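Local coordinates for oxetanocin-like protein (Pyrococcus furiosus, PDB 1XX7) that probably hydrolyses deoxyribonucleoside 5'-monophosphates to deoxyribonucleosides and phosphate, as a metal-dependent HD-domain phosphohydrolase, at residues L15-M25 and D76-P86. Residues are numbered along the deposited sequence; the frame is centred on the assembly and turned at random.
With NI (nickel (II) ion), chain G.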
loop_
_atom_site.group_PDB
_atom_site.type_symbol
_atom_site.label_atom_id
_atom_site.label_comp_id
_atom_site.label_asym_id
_atom_site.label_seq_id
_atom_site.Cartn_x
_atom_site.Cartn_y
_atom_site.Cartn_z
ATOM N N LEU A 15 1.978 -10.895 -20.771
ATOM C CA LEU A 15 1.479 -11.970 -19.925
ATOM C C LEU A 15 2.308 -12.188 -18.657
ATOM O O LEU A 15 1.756 -12.218 -17.586
ATOM C CB LEU A 15 1.393 -13.269 -20.701
ATOM C CG LEU A 15 0.557 -14.314 -19.949
ATOM C CD1 LEU A 15 -0.939 -13.972 -20.102
ATOM C CD2 LEU A 15 0.815 -15.648 -20.440
ATOM N N ALA A 16 3.619 -12.398 -18.796
ATOM C CA ALA A 16 4.523 -12.470 -17.648
ATOM C C ALA A 16 4.491 -11.219 -16.731
ATOM O O ALA A 16 4.697 -11.315 -15.520
ATOM C CB ALA A 16 6.009 -12.727 -18.134
ATOM N N GLY A 17 4.301 -10.048 -17.312
ATOM C CA GLY A 17 4.098 -8.835 -16.526
ATOM C C GLY A 17 2.893 -8.896 -15.583
ATOM O O GLY A 17 2.897 -8.282 -14.543
ATOM N N LYS A 18 1.872 -9.648 -15.945
ATOM C CA LYS A 18 0.737 -9.878 -15.057
ATOM C C LYS A 18 1.123 -10.489 -13.682
ATOM O O LYS A 18 0.552 -10.123 -12.628
ATOM C CB LYS A 18 -0.290 -10.723 -15.763
ATOM C CG LYS A 18 -1.060 -10.023 -16.833
ATOM C CD LYS A 18 -2.090 -11.040 -17.393
ATOM C CE LYS A 18 -2.986 -10.563 -18.551
ATOM N NZ LYS A 18 -3.008 -9.105 -18.569
ATOM N N LEU A 19 2.144 -11.349 -13.698
ATOM C CA LEU A 19 2.698 -11.913 -12.469
ATOM C C LEU A 19 3.314 -10.908 -11.566
ATOM O O LEU A 19 3.490 -11.209 -10.390
ATOM C CB LEU A 19 3.751 -12.988 -12.751
ATOM C CG LEU A 19 3.340 -14.230 -13.532
ATOM C CD1 LEU A 19 4.441 -15.310 -13.392
ATOM C CD2 LEU A 19 2.041 -14.752 -13.087
ATOM N N LYS A 20 3.663 -9.711 -12.088
ATOM C CA LYS A 20 4.203 -8.660 -11.219
ATOM C C LYS A 20 3.131 -8.077 -10.312
ATOM O O LYS A 20 3.440 -7.504 -9.279
ATOM C CB LYS A 20 4.861 -7.528 -11.987
ATOM C CG LYS A 20 6.089 -7.949 -12.810
ATOM C CD LYS A 20 6.709 -6.708 -13.436
ATOM C CE LYS A 20 7.781 -6.994 -14.502
ATOM N NZ LYS A 20 8.515 -5.702 -14.837
ATOM N N ARG A 21 1.896 -8.213 -10.720
ATOM C CA ARG A 21 0.767 -7.571 -10.055
ATOM C C ARG A 21 -0.140 -8.556 -9.322
ATOM O O ARG A 21 -0.760 -8.169 -8.359
ATOM C CB ARG A 21 -0.033 -6.787 -11.071
ATOM C CG ARG A 21 0.851 -5.794 -11.725
ATOM C CD ARG A 21 0.103 -4.821 -12.516
ATOM N NE ARG A 21 -0.624 -5.418 -13.613
ATOM C CZ ARG A 21 -0.122 -5.715 -14.805
ATOM N NH1 ARG A 21 1.161 -5.567 -15.081
ATOM N NH2 ARG A 21 -0.919 -6.222 -15.729
ATOM N N ILE A 22 -0.183 -9.807 -9.781
ATOM C CA ILE A 22 -1.015 -10.839 -9.167
ATOM C C ILE A 22 -0.436 -11.249 -7.791
ATOM O O ILE A 22 0.741 -11.593 -7.684
ATOM C CB ILE A 22 -1.213 -12.047 -10.169
ATOM C CG1 ILE A 22 -2.123 -11.598 -11.315
ATOM C CG2 ILE A 22 -1.845 -13.257 -9.487
ATOM C CD1 ILE A 22 -2.050 -12.473 -12.596
ATOM N N PRO A 23 -1.230 -11.083 -6.712
ATOM C CA PRO A 23 -0.713 -11.451 -5.392
ATOM C C PRO A 23 -0.698 -12.977 -5.114
ATOM O O PRO A 23 -1.462 -13.789 -5.673
ATOM C CB PRO A 23 -1.630 -10.689 -4.399
ATOM C CG PRO A 23 -2.829 -10.385 -5.138
ATOM C CD PRO A 23 -2.595 -10.506 -6.622
ATOM N N ARG A 24 0.267 -13.340 -4.310
ATOM C CA ARG A 24 0.275 -14.613 -3.673
ATOM C C ARG A 24 -0.877 -14.595 -2.591
ATOM O O ARG A 24 -0.752 -13.943 -1.509
ATOM C CB ARG A 24 1.667 -14.804 -3.079
ATOM C CG ARG A 24 2.730 -14.970 -4.156
ATOM C CD ARG A 24 2.882 -16.453 -4.549
ATOM N NE ARG A 24 3.550 -17.199 -3.469
ATOM C CZ ARG A 24 3.570 -18.539 -3.331
ATOM N NH1 ARG A 24 4.217 -19.091 -2.308
ATOM N NH2 ARG A 24 2.936 -19.326 -4.193
ATOM N N MET A 25 -1.969 -15.296 -2.913
ATOM C CA MET A 25 -3.267 -15.149 -2.209
ATOM C C MET A 25 -3.282 -15.696 -0.790
ATOM O O MET A 25 -3.920 -15.119 0.080
ATOM C CB MET A 25 -4.424 -15.767 -3.023
ATOM C CG MET A 25 -4.879 -14.899 -4.191
ATOM S SD MET A 25 -5.716 -13.303 -3.770
ATOM C CE MET A 25 -6.535 -13.724 -2.319
ATOM N N ASP A 76 4.752 -21.133 -12.503
ATOM C CA ASP A 76 3.534 -20.460 -12.049
ATOM C C ASP A 76 3.034 -19.447 -13.079
ATOM O O ASP A 76 2.141 -18.661 -12.778
ATOM C CB ASP A 76 3.776 -19.769 -10.714
ATOM C CG ASP A 76 3.719 -20.728 -9.541
ATOM O OD1 ASP A 76 3.321 -21.879 -9.727
ATOM O OD2 ASP A 76 4.066 -20.338 -8.409
ATOM N N LEU A 77 3.551 -19.518 -14.310
ATOM C CA LEU A 77 3.173 -18.577 -15.347
ATOM C C LEU A 77 1.696 -18.702 -15.794
ATOM O O LEU A 77 1.085 -17.712 -16.219
ATOM C CB LEU A 77 4.093 -18.764 -16.535
ATOM C CG LEU A 77 4.085 -17.731 -17.652
ATOM C CD1 LEU A 77 4.080 -16.242 -17.138
ATOM C CD2 LEU A 77 5.308 -18.024 -18.525
ATOM N N GLY A 78 1.133 -19.911 -15.672
ATOM C CA GLY A 78 -0.292 -20.129 -15.883
ATOM C C GLY A 78 -1.200 -19.334 -14.934
ATOM O O GLY A 78 -2.388 -19.118 -15.234
ATOM N N GLU A 79 -0.629 -18.886 -13.812
ATOM C CA GLU A 79 -1.338 -18.037 -12.864
ATOM C C GLU A 79 -1.558 -16.615 -13.384
ATOM O O GLU A 79 -2.420 -15.915 -12.880
ATOM C CB GLU A 79 -0.630 -18.040 -11.494
ATOM C CG GLU A 79 -0.535 -19.446 -10.945
ATOM C CD GLU A 79 -0.064 -19.566 -9.509
ATOM O OE1 GLU A 79 0.542 -18.624 -8.932
ATOM O OE2 GLU A 79 -0.278 -20.658 -8.967
ATOM N N ALA A 80 -0.799 -16.208 -14.409
ATOM C CA ALA A 80 -1.061 -14.978 -15.125
ATOM C C ALA A 80 -2.479 -14.937 -15.654
ATOM O O ALA A 80 -3.083 -13.884 -15.711
ATOM C CB ALA A 80 -0.049 -14.777 -16.284
ATOM N N ILE A 81 -2.998 -16.094 -16.011
ATOM C CA ILE A 81 -4.378 -16.281 -16.507
ATOM C C ILE A 81 -5.376 -16.719 -15.412
ATOM O O ILE A 81 -6.470 -16.180 -15.294
ATOM C CB ILE A 81 -4.311 -17.310 -17.687
ATOM C CG1 ILE A 81 -3.205 -16.841 -18.653
ATOM C CG2 ILE A 81 -5.643 -17.478 -18.366
ATOM C CD1 ILE A 81 -3.281 -17.344 -20.020
ATOM N N ILE A 82 -4.958 -17.672 -14.591
ATOM C CA ILE A 82 -5.826 -18.353 -13.611
ATOM C C ILE A 82 -5.846 -17.652 -12.238
ATOM O O ILE A 82 -6.783 -17.855 -11.462
ATOM C CB ILE A 82 -5.353 -19.823 -13.423
ATOM C CG1 ILE A 82 -5.489 -20.631 -14.731
ATOM C CG2 ILE A 82 -6.061 -20.530 -12.233
ATOM C CD1 ILE A 82 -6.864 -20.541 -15.406
ATOM N N THR A 83 -4.834 -16.805 -11.983
ATOM C CA THR A 83 -4.495 -16.268 -10.640
ATOM C C THR A 83 -3.961 -17.377 -9.738
ATOM O O THR A 83 -3.969 -18.541 -10.103
ATOM C CB THR A 83 -5.659 -15.526 -9.901
ATOM O OG1 THR A 83 -6.639 -16.476 -9.422
ATOM C CG2 THR A 83 -6.306 -14.518 -10.830
ATOM N N ASP A 84 -3.466 -16.970 -8.570
ATOM C CA ASP A 84 -2.921 -17.870 -7.606
ATOM C C ASP A 84 -4.089 -18.353 -6.703
ATOM O O ASP A 84 -4.409 -17.735 -5.713
ATOM C CB ASP A 84 -1.845 -17.141 -6.787
ATOM C CG ASP A 84 -1.177 -18.033 -5.778
ATOM O OD1 ASP A 84 -1.169 -19.261 -5.982
ATOM O OD2 ASP A 84 -0.690 -17.520 -4.760
ATOM N N LEU A 85 -4.714 -19.459 -7.057
ATOM C CA LEU A 85 -5.829 -19.965 -6.280
ATOM C C LEU A 85 -5.352 -20.460 -4.902
ATOM O O LEU A 85 -4.409 -21.265 -4.802
ATOM C CB LEU A 85 -6.590 -21.047 -7.049
ATOM C CG LEU A 85 -7.167 -20.535 -8.371
ATOM C CD1 LEU A 85 -7.859 -21.660 -9.145
ATOM C CD2 LEU A 85 -8.116 -19.383 -8.154
ATOM N N PRO A 86 -5.959 -19.912 -3.831
ATOM C CA PRO A 86 -5.591 -20.359 -2.485
ATOM C C PRO A 86 -6.119 -21.758 -2.211
ATOM O O PRO A 86 -6.931 -22.295 -3.002
ATOM C CB PRO A 86 -6.250 -19.305 -1.566
ATOM C CG PRO A 86 -7.396 -18.724 -2.385
ATOM C CD PRO A 86 -7.013 -18.866 -3.818
HETATM NI NI NI G . 5.304 -21.499 -7.102
HETATM O O HOH W 1 -3.724 -14.228 -7.276
HETATM O O HOH W 2 2.334 -18.961 -6.942
#
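The methyl of Ala80 is the bump against which Leu15, Lys18 and Leu19 pack: its CB lies 3.4 Å from Leu15 O and is walled in by Leu15 CG, Lys18 CB and Leu19 CD2. Such a small knob lets backbones come close, and here the CA atoms of Lys18 and Ala80 are 5.4 Å apart. Leu19 forks over Leu77 and Ala80, one branch (CD2) resting 3.5 Å from Ala80 N while CD1 meets Leu77 CD1, the two leucines crossing nearly at right angles. With CG anti to the backbone N (chi1 -168°), Leu77 extends that methyl into the notch between Ala16 and Leu19. Further along its own segment, Ile22 reaches the same short helix, 79-82, with CD1 lying against the carbonyl oxygens of Glu79 and Ala80. Segment 76-86 also carries a ligand of the HD-domain metal site: Asp76 OD2 binds nickel at 2.1 Å, with His41, His75 and Asp132 completing it. One water joins that same oxygen to Glu79 OE1 and Arg24 NH2, while Arg24 NE pairs with Glu36. Asp84 juts into the bend at Pro23-Met25, where Met25 N donates to its OD2 (3.2 Å, 148°) from the anti side, 35° out of the carboxylate plane. A second water links Pro23 O to Asp84 N, and beyond it Met25 CB lies 4.1 Å from Pro86 CD.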